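Local coordinates for protein beta sliding clamp (Caulobacter crescentus, PDB 5WCE) that probably tethers DNA polymerases and other proteins to DNA as a ring-shaped head-to-tail homodimer, giving replication its processivity, at residues H169-R180 with A192-I203; M258-A266 with P356-D364. All coordinates share one frame; numbering follows the deposited sequence.

How the contacts relate
Contact 1 lies in the central domain and contact 2 in the C-terminal domain, with centres about 22 Å apart, yet both reach the same eight-stranded antiparallel sheet. Strand 370-374 stands between strand 188-195 of contact 1 and strand 360-364 of contact 2, so the sheet runs on from one domain into the next. A second connection comes from M258, at the start of the loop of contact 2: its CE lies 3.8 Å from V171 CG1 and 4.0 Å from R180 NH1. Just before it, Y257 hydrogen-bonds through its hydroxyl to H169 NE2 and R180 NH1. The interdomain loop is thus fastened to contact 1 at its beginning and to strand 360-364 farther along.

Contact 1 (H169-R180 with A192-I203); sequences HTVNEGGETKLR and AEMPAPEGAVGI
L179 forms the apolar centre, its branches spread between M194, P197 and I203. Its CB lies 3.9 Å from M194 CG, the two side chains running alongside on one face of the hairpin of strands 176-184 and 188-195. The first torsion (chi1 -180°) swings CG away from the backbone N, and chi2 of 61° then turns CD2 to P197 CD and CD1 to I203 CD1.

Nearby, T177 CG2 rests 3.7 Å from A196 CB, and both V201 methyls also touch T177. T170 CG2 packs on I203 CG1, its OG1 takes a weak bond from G202 N, and a water links T170 N to I203 O. L179 and M194 form an antiparallel hydrogen-bonded pair, M194 N donating to L179 O (3.0 Å) and L179 N returning a weak bond to M194 O; A196 N to T177 O (2.8 Å) extends the pairing.

On the other face E193 and R180 lie side by side, the arginine bent at its third torsion. R180 NE (2.9 Å) and NH2 (2.7 Å) both grip E193 OE1, NH2 at its syn lone pair. NH2 also meets E173 OE1 (2.9 Å), from above the carboxylate plane. K178 NZ adds a long salt bridge to E193 OE2 (3.6 Å). E173, K178, R180 and E193 thus form one salt-bridge network, whose two positive charges probably offset the repulsion between the carboxylates and favour the ionised form of the buried E193.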
ATOM      1  N   HIS A 169       4.073 -11.048 -32.002  1.00 24.29           N
ATOM      2  CA  HIS A 169       4.320 -11.489 -33.333  1.00 27.17           C
ATOM      3  C   HIS A 169       4.092 -12.994 -33.514  1.00 28.66           C
ATOM      4  O   HIS A 169       3.937 -13.726 -32.534  1.00 27.82           O
ATOM      5  CB  HIS A 169       5.766 -11.178 -33.759  1.00 28.78           C
ATOM      6  CG  HIS A 169       6.812 -11.853 -32.912  1.00 29.90           C
ATOM      7  ND1 HIS A 169       6.904 -11.667 -31.544  1.00 30.00           N
ATOM      8  CD2 HIS A 169       7.805 -12.711 -33.243  1.00 31.45           C
ATOM      9  CE1 HIS A 169       7.909 -12.397 -31.075  1.00 31.17           C
ATOM     10  NE2 HIS A 169       8.475 -13.028 -32.088  1.00 29.96           N
ATOM     11  N   THR A 170       4.115 -13.468 -34.762  1.00 29.62           N
ATOM     12  CA  THR A 170       4.002 -14.883 -34.959  1.00 31.70           C
ATOM     13  C   THR A 170       5.289 -15.452 -35.546  1.00 33.17           C
ATOM     14  O   THR A 170       5.961 -14.791 -36.310  1.00 33.76           O
ATOM     15  CB  THR A 170       2.880 -15.235 -35.898  1.00 32.56           C
ATOM     16  OG1 THR A 170       3.132 -14.598 -37.151  1.00 34.43           O
ATOM     17  CG2 THR A 170       1.543 -14.828 -35.326  1.00 31.62           C
ATOM     18  N   VAL A 171       5.586 -16.684 -35.188  1.00 34.70           N
ATOM     19  CA  VAL A 171       6.735 -17.411 -35.704  1.00 37.71           C
ATOM     20  C   VAL A 171       6.284 -18.787 -36.196  1.00 41.42           C
ATOM     21  O   VAL A 171       5.325 -19.356 -35.643  1.00 40.21           O
ATOM     22  CB  VAL A 171       7.828 -17.585 -34.668  1.00 36.89           C
ATOM     23  CG1 VAL A 171       8.428 -16.255 -34.309  1.00 37.03           C
ATOM     24  CG2 VAL A 171       7.321 -18.313 -33.432  1.00 36.24           C
ATOM     25  N   ASN A 172       6.946 -19.286 -37.244  1.00 46.18           N
ATOM     26  CA  ASN A 172       6.670 -20.609 -37.779  1.00 51.40           C
ATOM     27  C   ASN A 172       7.694 -21.517 -37.153  1.00 53.13           C
ATOM     28  O   ASN A 172       8.824 -21.537 -37.589  1.00 53.88           O
ATOM     29  CB  ASN A 172       6.773 -20.641 -39.338  1.00 55.47           C
ATOM     30  CG  ASN A 172       6.760 -22.056 -39.903  1.00 58.08           C
ATOM     31  OD1 ASN A 172       6.200 -22.946 -39.265  1.00 58.75           O
ATOM     32  ND2 ASN A 172       7.480 -22.296 -41.014  1.00 60.28           N
ATOM     33  N   GLU A 173       7.300 -22.258 -36.122  1.00 54.60           N
ATOM     34  CA  GLU A 173       8.184 -23.232 -35.465  1.00 58.28           C
ATOM     35  C   GLU A 173       7.393 -24.512 -35.127  1.00 60.67           C
ATOM     36  O   GLU A 173       6.177 -24.471 -34.853  1.00 61.23           O
ATOM     37  CB  GLU A 173       8.817 -22.664 -34.175  1.00 58.34           C
ATOM     38  CG  GLU A 173      10.145 -21.979 -34.419  1.00 59.81           C
ATOM     39  CD  GLU A 173      10.652 -21.167 -33.236  1.00 61.69           C
ATOM     40  OE1 GLU A 173      10.436 -21.571 -32.066  1.00 62.59           O
ATOM     41  OE2 GLU A 173      11.310 -20.121 -33.465  1.00 65.50           O
ATOM     42  N   GLY A 174       8.119 -25.634 -35.058  1.00 63.20           N
ATOM     43  CA  GLY A 174       7.596 -26.922 -34.557  1.00 62.07           C
ATOM     44  C   GLY A 174       6.375 -27.470 -35.302  1.00 64.41           C
ATOM     45  O   GLY A 174       5.525 -28.144 -34.697  1.00 63.35           O
ATOM     46  N   GLY A 175       6.295 -27.193 -36.614  1.00 62.83           N
ATOM     47  CA  GLY A 175       5.187 -27.650 -37.474  1.00 62.81           C
ATOM     48  C   GLY A 175       3.898 -26.831 -37.310  1.00 61.12           C
ATOM     49  O   GLY A 175       2.813 -27.286 -37.695  1.00 62.77           O
ATOM     50  N   GLU A 176       4.023 -25.654 -36.716  1.00 57.17           N
ATOM     51  CA  GLU A 176       2.885 -24.893 -36.258  1.00 54.57           C
ATOM     52  C   GLU A 176       3.334 -23.433 -36.318  1.00 48.85           C
ATOM     53  O   GLU A 176       4.475 -23.096 -36.006  1.00 45.50           O
ATOM     54  CB  GLU A 176       2.589 -25.291 -34.793  1.00 56.57           C
ATOM     55  CG  GLU A 176       1.094 -25.316 -34.469  1.00 59.14           C
ATOM     56  CD  GLU A 176       0.795 -25.488 -32.978  1.00 58.97           C
ATOM     57  OE1 GLU A 176       1.598 -25.012 -32.126  1.00 57.58           O
ATOM     58  OE2 GLU A 176      -0.258 -26.106 -32.666  1.00 60.72           O
ATOM     59  N   THR A 177       2.391 -22.544 -36.588  1.00 44.19           N
ATOM     60  CA  THR A 177       2.618 -21.133 -36.301  1.00 40.07           C
ATOM     61  C   THR A 177       2.228 -20.821 -34.834  1.00 36.71           C
ATOM     62  O   THR A 177       1.175 -21.209 -34.371  1.00 35.71           O
ATOM     63  CB  THR A 177       1.857 -20.256 -37.307  1.00 41.11           C
ATOM     64  OG1 THR A 177       2.376 -20.522 -38.618  1.00 42.48           O
ATOM     65  CG2 THR A 177       2.046 -18.792 -36.982  1.00 38.88           C
ATOM     66  N   LYS A 178       3.090 -20.121 -34.131  1.00 34.21           N
ATOM     67  CA  LYS A 178       2.823 -19.681 -32.764  1.00 32.97           C
ATOM     68  C   LYS A 178       2.587 -18.179 -32.697  1.00 29.89           C
ATOM     69  O   LYS A 178       3.276 -17.447 -33.344  1.00 29.75           O
ATOM     70  CB  LYS A 178       4.003 -20.078 -31.903  1.00 34.14           C
ATOM     71  CG  LYS A 178       3.961 -21.590 -31.708  1.00 36.30           C
ATOM     72  CD  LYS A 178       5.316 -22.185 -31.700  1.00 38.10           C
ATOM     73  CE  LYS A 178       5.175 -23.680 -31.453  1.00 40.16           C
ATOM     74  NZ  LYS A 178       6.489 -24.152 -31.012  1.00 43.60           N
ATOM     75  N   LEU A 179       1.598 -17.757 -31.922  1.00 28.88           N
ATOM     76  CA  LEU A 179       1.501 -16.363 -31.462  1.00 27.28           C
ATOM     77  C   LEU A 179       2.422 -16.213 -30.229  1.00 25.56           C
ATOM     78  O   LEU A 179       2.213 -16.904 -29.230  1.00 23.77           O
ATOM     79  CB  LEU A 179       0.060 -16.014 -31.117  1.00 27.72           C
ATOM     80  CG  LEU A 179      -0.236 -14.591 -30.628  1.00 26.78           C
ATOM     81  CD1 LEU A 179       0.123 -13.589 -31.690  1.00 27.06           C
ATOM     82  CD2 LEU A 179      -1.697 -14.426 -30.256  1.00 27.00           C
ATOM     83  N   ARG A 180       3.400 -15.298 -30.318  1.00 23.57           N
ATOM     84  CA  ARG A 180       4.480 -15.188 -29.353  1.00 23.27           C
ATOM     85  C   ARG A 180       4.573 -13.759 -28.794  1.00 21.17           C
ATOM     86  O   ARG A 180       4.375 -12.782 -29.522  1.00 21.55           O
ATOM     87  CB  ARG A 180       5.824 -15.584 -30.015  1.00 24.00           C
ATOM     88  CG  ARG A 180       7.046 -15.481 -29.087  1.00 24.85           C
ATOM     89  CD  ARG A 180       8.311 -15.866 -29.831  1.00 26.95           C
ATOM     90  NE  ARG A 180       8.402 -17.305 -30.014  1.00 28.46           N
ATOM     91  CZ  ARG A 180       9.443 -17.938 -30.588  1.00 31.99           C
ATOM     92  NH1 ARG A 180      10.489 -17.259 -31.085  1.00 32.54           N
ATOM     93  NH2 ARG A 180       9.437 -19.269 -30.683  1.00 32.92           N
ATOM     94  N   ALA A 192       6.904 -16.075 -24.187  1.00 19.58           N
ATOM     95  CA  ALA A 192       5.789 -16.987 -24.038  1.00 19.87           C
ATOM     96  C   ALA A 192       5.042 -17.098 -25.341  1.00 21.49           C
ATOM     97  O   ALA A 192       4.950 -16.122 -26.112  1.00 21.05           O
ATOM     98  CB  ALA A 192       4.876 -16.553 -22.921  1.00 18.94           C
ATOM     99  N   GLU A 193       4.543 -18.288 -25.638  1.00 22.32           N
ATOM    100  CA  GLU A 193       3.862 -18.492 -26.897  1.00 23.93           C
ATOM    101  C   GLU A 193       2.734 -19.496 -26.777  1.00 25.12           C
ATOM    102  O   GLU A 193       2.651 -20.262 -25.812  1.00 23.99           O
ATOM    103  CB  GLU A 193       4.857 -18.890 -27.976  1.00 25.54           C
ATOM    104  CG  GLU A 193       5.413 -20.310 -27.799  1.00 25.98           C
ATOM    105  CD  GLU A 193       6.658 -20.608 -28.569  1.00 27.55           C
ATOM    106  OE1 GLU A 193       7.080 -19.747 -29.366  1.00 27.69           O
ATOM    107  OE2 GLU A 193       7.189 -21.751 -28.384  1.00 29.87           O
ATOM    108  N   MET A 194       1.855 -19.449 -27.780  1.00 25.74           N
ATOM    109  CA  MET A 194       0.697 -20.336 -27.898  1.00 26.71           C
ATOM    110  C   MET A 194       0.499 -20.688 -29.358  1.00 28.05           C
ATOM    111  O   MET A 194       1.033 -19.994 -30.220  1.00 27.14           O
ATOM    112  CB  MET A 194      -0.556 -19.645 -27.382  1.00 26.56           C
ATOM    113  CG  MET A 194      -0.939 -18.359 -28.191  1.00 26.56           C
ATOM    114  SD  MET A 194      -2.379 -17.474 -27.563  1.00 28.05           S
ATOM    115  CE  MET A 194      -3.607 -18.644 -28.140  1.00 30.03           C
ATOM    116  N   PRO A 195      -0.270 -21.762 -29.649  1.00 29.87           N
ATOM    117  CA  PRO A 195      -0.645 -21.999 -31.046  1.00 31.56           C
ATOM    118  C   PRO A 195      -1.380 -20.777 -31.591  1.00 31.17           C
ATOM    119  O   PRO A 195      -2.243 -20.230 -30.913  1.00 30.22           O
ATOM    120  CB  PRO A 195      -1.571 -23.230 -30.991  1.00 33.24           C
ATOM    121  CG  PRO A 195      -1.283 -23.879 -29.667  1.00 33.13           C
ATOM    122  CD  PRO A 195      -0.825 -22.780 -28.740  1.00 30.59           C
ATOM    123  N   ALA A 196      -1.031 -20.359 -32.807  1.00 31.86           N
ATOM    124  CA  ALA A 196      -1.595 -19.129 -33.365  1.00 31.80           C
ATOM    125  C   ALA A 196      -3.086 -19.310 -33.591  1.00 33.05           C
ATOM    126  O   ALA A 196      -3.488 -20.239 -34.285  1.00 32.95           O
ATOM    127  CB  ALA A 196      -0.889 -18.747 -34.654  1.00 31.86           C
ATOM    128  N   PRO A 197      -3.923 -18.438 -32.984  1.00 33.79           N
ATOM    129  CA  PRO A 197      -5.356 -18.467 -33.285  1.00 35.44           C
ATOM    130  C   PRO A 197      -5.626 -18.347 -34.771  1.00 39.09           C
ATOM    131  O   PRO A 197      -4.792 -17.810 -35.532  1.00 37.16           O
ATOM    132  CB  PRO A 197      -5.924 -17.235 -32.564  1.00 34.79           C
ATOM    133  CG  PRO A 197      -4.906 -16.858 -31.573  1.00 33.37           C
ATOM    134  CD  PRO A 197      -3.570 -17.341 -32.076  1.00 33.12           C
ATOM    135  N   GLU A 198      -6.760 -18.877 -35.210  1.00 42.83           N
ATOM    136  CA  GLU A 198      -7.181 -18.712 -36.590  1.00 47.27           C
ATOM    137  C   GLU A 198      -7.270 -17.209 -36.894  1.00 44.63           C
ATOM    138  O   GLU A 198      -7.879 -16.472 -36.123  1.00 44.13           O
ATOM    139  CB  GLU A 198      -8.524 -19.412 -36.810  1.00 51.31           C
ATOM    140  CG  GLU A 198      -9.012 -19.353 -38.236  1.00 55.92           C
ATOM    141  CD  GLU A 198     -10.344 -20.050 -38.412  1.00 59.90           C
ATOM    142  OE1 GLU A 198     -10.314 -21.242 -38.807  1.00 64.05           O
ATOM    143  OE2 GLU A 198     -11.406 -19.388 -38.191  1.00 62.09           O
ATOM    144  N   GLY A 199      -6.614 -16.784 -37.978  1.00 44.33           N
ATOM    145  CA  GLY A 199      -6.558 -15.374 -38.359  1.00 42.91           C
ATOM    146  C   GLY A 199      -5.356 -14.574 -37.865  1.00 40.75           C
ATOM    147  O   GLY A 199      -5.100 -13.481 -38.333  1.00 40.41           O
ATOM    148  N   ALA A 200      -4.594 -15.114 -36.923  1.00 37.56           N
ATOM    149  CA  ALA A 200      -3.435 -14.427 -36.417  1.00 35.52           C
ATOM    150  C   ALA A 200      -2.224 -14.711 -37.228  1.00 35.45           C
ATOM    151  O   ALA A 200      -1.241 -14.008 -37.079  1.00 34.84           O
ATOM    152  CB  ALA A 200      -3.179 -14.844 -34.988  1.00 35.04           C
ATOM    153  N   VAL A 201      -2.242 -15.754 -38.058  1.00 37.26           N
ATOM    154  CA  VAL A 201      -0.992 -16.264 -38.669  1.00 37.73           C
ATOM    155  C   VAL A 201      -0.561 -15.155 -39.625  1.00 39.20           C
ATOM    156  O   VAL A 201      -1.380 -14.648 -40.404  1.00 38.00           O
ATOM    157  CB  VAL A 201      -1.230 -17.576 -39.438  1.00 40.02           C
ATOM    158  CG1 VAL A 201      -0.034 -18.002 -40.287  1.00 39.98           C
ATOM    159  CG2 VAL A 201      -1.654 -18.694 -38.492  1.00 40.02           C
ATOM    160  N   GLY A 202       0.682 -14.702 -39.516  1.00 38.61           N
ATOM    161  CA  GLY A 202       1.135 -13.599 -40.384  1.00 39.44           C
ATOM    162  C   GLY A 202       0.689 -12.163 -40.063  1.00 37.24           C
ATOM    163  O   GLY A 202       0.810 -11.291 -40.887  1.00 38.11           O
ATOM    164  N   ILE A 203       0.142 -11.912 -38.876  1.00 34.95           N
ATOM    165  CA  ILE A 203       0.028 -10.503 -38.386  1.00 33.26           C
ATOM    166  C   ILE A 203       1.399  -9.813 -38.413  1.00 32.85           C
ATOM    167  O   ILE A 203       2.422 -10.485 -38.204  1.00 31.42           O
ATOM    168  CB  ILE A 203      -0.533 -10.395 -36.938  1.00 31.92           C
ATOM    169  CG1 ILE A 203       0.249 -11.247 -35.942  1.00 31.01           C
ATOM    170  CG2 ILE A 203      -2.026 -10.696 -36.927  1.00 32.90           C
ATOM    171  CD1 ILE A 203       0.121 -10.759 -34.512  1.00 29.87           C
TER
HETATM  172  O   HOH W   1       4.630 -11.468 -36.880  1.00 34.31           O
HETATM  173  O   HOH W   2       8.373 -22.397 -31.148  1.00 52.21           O

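Contact 2 (M258-A266 with P356-D364); sequences MRVIPRDNA and PASPTLVVD
The loop 258-266 runs crosswise over the start of strand 360-364, P262 and L361 coming closest with CA atoms 6.4 Å apart, and no backbone-to-backbone hydrogen bond joins the two. The loop leads into the C-terminal domain, one of the three related domains of the bacterial processivity-factor fold, and the strand belongs to the antiparallel sheet shared with the central domain. P262 is the wedge of the contact: its CG sits 3.6 Å from P359 O and 4.0 Å from L361 CB, so that one ring carbon touches both residues flanking T360. L361 directs its CB toward the loop; CD2 reaches P262 O, and CD1 lies 4.1 Å from I261 CG2. At the other end P359 CB packs against V260 O. I261 and P359 also both touch V373 of the adjoining strand 370-374.

The polar hold comes from N265. Its ND2 donates a fairly straight bond to P359 O (2.9 Å, 161° at the hydrogen), lying in both the amide and the carbonyl planes, and donates also to R352 O of strand 348-353. A water closes the same corner, donating to N265 OD1 at 3.0 Å and to P359 O at 2.9 Å.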
ATOM      1  N   MET A 258      16.165 -13.563 -31.180  1.00 39.33           N
ATOM      2  CA  MET A 258      16.589 -14.944 -31.471  1.00 45.76           C
ATOM      3  C   MET A 258      18.119 -15.135 -31.294  1.00 46.17           C
ATOM      4  O   MET A 258      18.552 -16.206 -30.889  1.00 45.23           O
ATOM      5  CB  MET A 258      16.082 -15.417 -32.839  1.00 49.72           C
ATOM      6  CG  MET A 258      14.558 -15.615 -32.816  1.00 52.42           C
ATOM      7  SD  MET A 258      13.772 -15.810 -34.424  1.00 62.67           S
ATOM      8  CE  MET A 258      12.129 -15.217 -34.086  1.00 59.23           C
ATOM      9  N   ARG A 259      18.893 -14.066 -31.497  1.00 48.36           N
ATOM     10  CA  ARG A 259      20.363 -14.086 -31.342  1.00 49.69           C
ATOM     11  C   ARG A 259      20.842 -14.113 -29.892  1.00 47.99           C
ATOM     12  O   ARG A 259      21.971 -14.512 -29.591  1.00 48.51           O
ATOM     13  CB  ARG A 259      20.982 -12.870 -32.058  1.00 52.41           C
ATOM     14  N   VAL A 260      19.961 -13.692 -29.000  1.00 46.35           N
ATOM     15  CA  VAL A 260      20.219 -13.597 -27.577  1.00 44.24           C
ATOM     16  C   VAL A 260      19.808 -14.889 -26.850  1.00 39.81           C
ATOM     17  O   VAL A 260      20.313 -15.178 -25.773  1.00 40.90           O
ATOM     18  CB  VAL A 260      19.431 -12.400 -26.980  1.00 45.65           C
ATOM     19  CG1 VAL A 260      19.839 -12.170 -25.528  1.00 45.49           C
ATOM     20  CG2 VAL A 260      19.679 -11.129 -27.806  1.00 48.17           C
ATOM     21  N   ILE A 261      18.850 -15.629 -27.407  1.00 35.13           N
ATOM     22  CA  ILE A 261      18.306 -16.797 -26.751  1.00 31.37           C
ATOM     23  C   ILE A 261      19.229 -17.944 -27.086  1.00 30.82           C
ATOM     24  O   ILE A 261      19.298 -18.386 -28.245  1.00 29.08           O
ATOM     25  CB  ILE A 261      16.847 -17.136 -27.145  1.00 30.26           C
ATOM     26  CG1 ILE A 261      15.931 -15.984 -26.726  1.00 30.23           C
ATOM     27  CG2 ILE A 261      16.427 -18.454 -26.485  1.00 30.56           C
ATOM     28  CD1 ILE A 261      14.456 -16.215 -26.964  1.00 30.82           C
ATOM     29  N   PRO A 262      19.957 -18.426 -26.076  1.00 28.39           N
ATOM     30  CA  PRO A 262      20.933 -19.490 -26.350  1.00 29.76           C
ATOM     31  C   PRO A 262      20.310 -20.819 -26.799  1.00 30.79           C
ATOM     32  O   PRO A 262      19.359 -21.309 -26.184  1.00 31.08           O
ATOM     33  CB  PRO A 262      21.686 -19.650 -25.023  1.00 28.18           C
ATOM     34  CG  PRO A 262      20.865 -18.969 -23.984  1.00 28.48           C
ATOM     35  CD  PRO A 262      19.747 -18.195 -24.640  1.00 27.82           C
ATOM     36  N   ARG A 263      20.862 -21.410 -27.857  1.00 33.97           N
ATOM     37  CA  ARG A 263      20.356 -22.692 -28.385  1.00 35.12           C
ATOM     38  C   ARG A 263      21.205 -23.862 -28.000  1.00 33.88           C
ATOM     39  O   ARG A 263      20.703 -24.985 -27.963  1.00 35.18           O
ATOM     40  CB  ARG A 263      20.311 -22.647 -29.905  1.00 39.35           C
ATOM     41  CG  ARG A 263      19.343 -21.631 -30.467  1.00 41.11           C
ATOM     42  CD  ARG A 263      19.480 -21.566 -31.993  1.00 46.15           C
ATOM     43  NE  ARG A 263      18.378 -20.775 -32.531  1.00 48.09           N
ATOM     44  N   ASP A 264      22.475 -23.616 -27.737  1.00 32.43           N
ATOM     45  CA  ASP A 264      23.454 -24.684 -27.615  1.00 32.87           C
ATOM     46  C   ASP A 264      24.032 -24.830 -26.228  1.00 29.99           C
ATOM     47  O   ASP A 264      25.035 -25.506 -26.091  1.00 29.36           O
ATOM     48  CB  ASP A 264      24.587 -24.399 -28.617  1.00 36.43           C
ATOM     49  CG  ASP A 264      24.078 -24.268 -30.042  1.00 40.15           C
ATOM     50  OD1 ASP A 264      23.149 -25.024 -30.397  1.00 43.23           O
ATOM     51  OD2 ASP A 264      24.591 -23.400 -30.786  1.00 42.67           O
ATOM     52  N   ASN A 265      23.449 -24.189 -25.200  1.00 25.96           N
ATOM     53  CA  ASN A 265      24.062 -24.253 -23.862  1.00 24.39           C
ATOM     54  C   ASN A 265      24.059 -25.692 -23.325  1.00 25.13           C
ATOM     55  O   ASN A 265      23.014 -26.282 -23.210  1.00 25.34           O
ATOM     56  CB  ASN A 265      23.337 -23.345 -22.840  1.00 22.47           C
ATOM     57  CG  ASN A 265      23.678 -21.873 -22.993  1.00 21.75           C
ATOM     58  OD1 ASN A 265      24.288 -21.461 -23.989  1.00 20.84           O
ATOM     59  ND2 ASN A 265      23.248 -21.042 -22.004  1.00 19.26           N
ATOM     60  N   ALA A 266      25.222 -26.240 -22.994  1.00 25.95           N
ATOM     61  CA  ALA A 266      25.365 -27.701 -22.746  1.00 26.52           C
ATOM     62  C   ALA A 266      25.478 -28.055 -21.264  1.00 26.12           C
ATOM     63  O   ALA A 266      25.308 -29.219 -20.934  1.00 26.81           O
ATOM     64  CB  ALA A 266      26.598 -28.235 -23.496  1.00 27.70           C
ATOM     65  N   PRO A 356      30.603 -18.500 -17.917  1.00 27.54           N
ATOM     66  CA  PRO A 356      30.065 -17.501 -16.989  1.00 26.52           C
ATOM     67  C   PRO A 356      29.753 -16.132 -17.603  1.00 25.92           C
ATOM     68  O   PRO A 356      29.134 -15.331 -16.941  1.00 26.79           O
ATOM     69  CB  PRO A 356      31.183 -17.361 -15.943  1.00 27.63           C
ATOM     70  CG  PRO A 356      31.800 -18.724 -15.929  1.00 27.98           C
ATOM     71  CD  PRO A 356      31.846 -19.118 -17.369  1.00 28.59           C
ATOM     72  N   ALA A 357      30.250 -15.852 -18.810  1.00 25.45           N
ATOM     73  CA  ALA A 357      30.034 -14.574 -19.496  1.00 26.06           C
ATOM     74  C   ALA A 357      28.825 -14.646 -20.450  1.00 25.73           C
ATOM     75  O   ALA A 357      28.440 -13.617 -21.006  1.00 25.90           O
ATOM     76  CB  ALA A 357      31.279 -14.167 -20.259  1.00 27.52           C
ATOM     77  N   SER A 358      28.226 -15.827 -20.610  1.00 23.41           N
ATOM     78  CA  SER A 358      27.191 -16.031 -21.620  1.00 23.70           C
ATOM     79  C   SER A 358      25.783 -16.019 -21.038  1.00 21.05           C
ATOM     80  O   SER A 358      25.562 -16.403 -19.905  1.00 18.79           O
ATOM     81  CB  SER A 358      27.446 -17.375 -22.320  1.00 25.36           C
ATOM     82  OG  SER A 358      28.710 -17.283 -22.993  1.00 30.85           O
ATOM     83  N   PRO A 359      24.795 -15.639 -21.871  1.00 20.63           N
ATOM     84  CA  PRO A 359      23.401 -15.755 -21.432  1.00 19.73           C
ATOM     85  C   PRO A 359      23.033 -17.167 -20.979  1.00 18.76           C
ATOM     86  O   PRO A 359      23.477 -18.144 -21.589  1.00 19.30           O
ATOM     87  CB  PRO A 359      22.595 -15.379 -22.701  1.00 20.01           C
ATOM     88  CG  PRO A 359      23.542 -14.550 -23.501  1.00 21.51           C
ATOM     89  CD  PRO A 359      24.905 -15.158 -23.262  1.00 21.52           C
ATOM     90  N   THR A 360      22.140 -17.252 -19.982  1.00 17.62           N
ATOM     91  CA  THR A 360      21.698 -18.464 -19.413  1.00 17.33           C
ATOM     92  C   THR A 360      20.223 -18.641 -19.748  1.00 16.99           C
ATOM     93  O   THR A 360      19.477 -17.728 -19.622  1.00 16.73           O
ATOM     94  CB  THR A 360      21.914 -18.418 -17.878  1.00 17.36           C
ATOM     95  OG1 THR A 360      23.322 -18.345 -17.606  1.00 17.93           O
ATOM     96  CG2 THR A 360      21.398 -19.608 -17.205  1.00 17.66           C
ATOM     97  N   LEU A 361      19.834 -19.851 -20.137  1.00 16.87           N
ATOM     98  CA  LEU A 361      18.444 -20.190 -20.482  1.00 17.47           C
ATOM     99  C   LEU A 361      17.834 -20.863 -19.278  1.00 17.51           C
ATOM    100  O   LEU A 361      18.478 -21.712 -18.624  1.00 17.36           O
ATOM    101  CB  LEU A 361      18.412 -21.176 -21.662  1.00 18.15           C
ATOM    102  CG  LEU A 361      17.072 -21.542 -22.245  1.00 18.94           C
ATOM    103  CD1 LEU A 361      16.506 -20.293 -22.873  1.00 19.24           C
ATOM    104  CD2 LEU A 361      17.161 -22.615 -23.329  1.00 20.35           C
ATOM    105  N   VAL A 362      16.601 -20.496 -18.960  1.00 17.38           N
ATOM    106  CA  VAL A 362      15.826 -21.212 -17.959  1.00 17.85           C
ATOM    107  C   VAL A 362      14.564 -21.710 -18.639  1.00 18.53           C
ATOM    108  O   VAL A 362      13.851 -20.915 -19.327  1.00 18.22           O
ATOM    109  CB  VAL A 362      15.457 -20.312 -16.774  1.00 17.53           C
ATOM    110  CG1 VAL A 362      14.816 -21.132 -15.668  1.00 18.64           C
ATOM    111  CG2 VAL A 362      16.703 -19.591 -16.260  1.00 18.23           C
ATOM    112  N   VAL A 363      14.307 -22.996 -18.507  1.00 19.02           N
ATOM    113  CA  VAL A 363      13.125 -23.603 -19.098  1.00 20.81           C
ATOM    114  C   VAL A 363      12.271 -24.232 -18.014  1.00 20.57           C
ATOM    115  O   VAL A 363      12.758 -24.588 -16.939  1.00 21.12           O
ATOM    116  CB  VAL A 363      13.405 -24.589 -20.237  1.00 23.52           C
ATOM    117  CG1 VAL A 363      14.081 -23.912 -21.446  1.00 25.93           C
ATOM    118  CG2 VAL A 363      14.181 -25.754 -19.808  1.00 23.65           C
ATOM    119  N   ASP A 364      10.983 -24.341 -18.311  1.00 20.73           N
ATOM    120  CA  ASP A 364       9.991 -24.817 -17.378  1.00 21.08           C
ATOM    121  C   ASP A 364       9.551 -26.196 -17.873  1.00 21.86           C
ATOM    122  O   ASP A 364       8.855 -26.293 -18.908  1.00 21.86           O
ATOM    123  CB  ASP A 364       8.774 -23.900 -17.337  1.00 21.24           C
ATOM    124  CG  ASP A 364       7.773 -24.323 -16.293  1.00 22.47           C
ATOM    125  OD1 ASP A 364       7.777 -25.534 -15.895  1.00 22.40           O
ATOM    126  OD2 ASP A 364       6.947 -23.472 -15.876  1.00 21.62           O
TER
HETATM  127  O   HOH W   3      24.735 -18.498 -24.208  1.00 34.02           O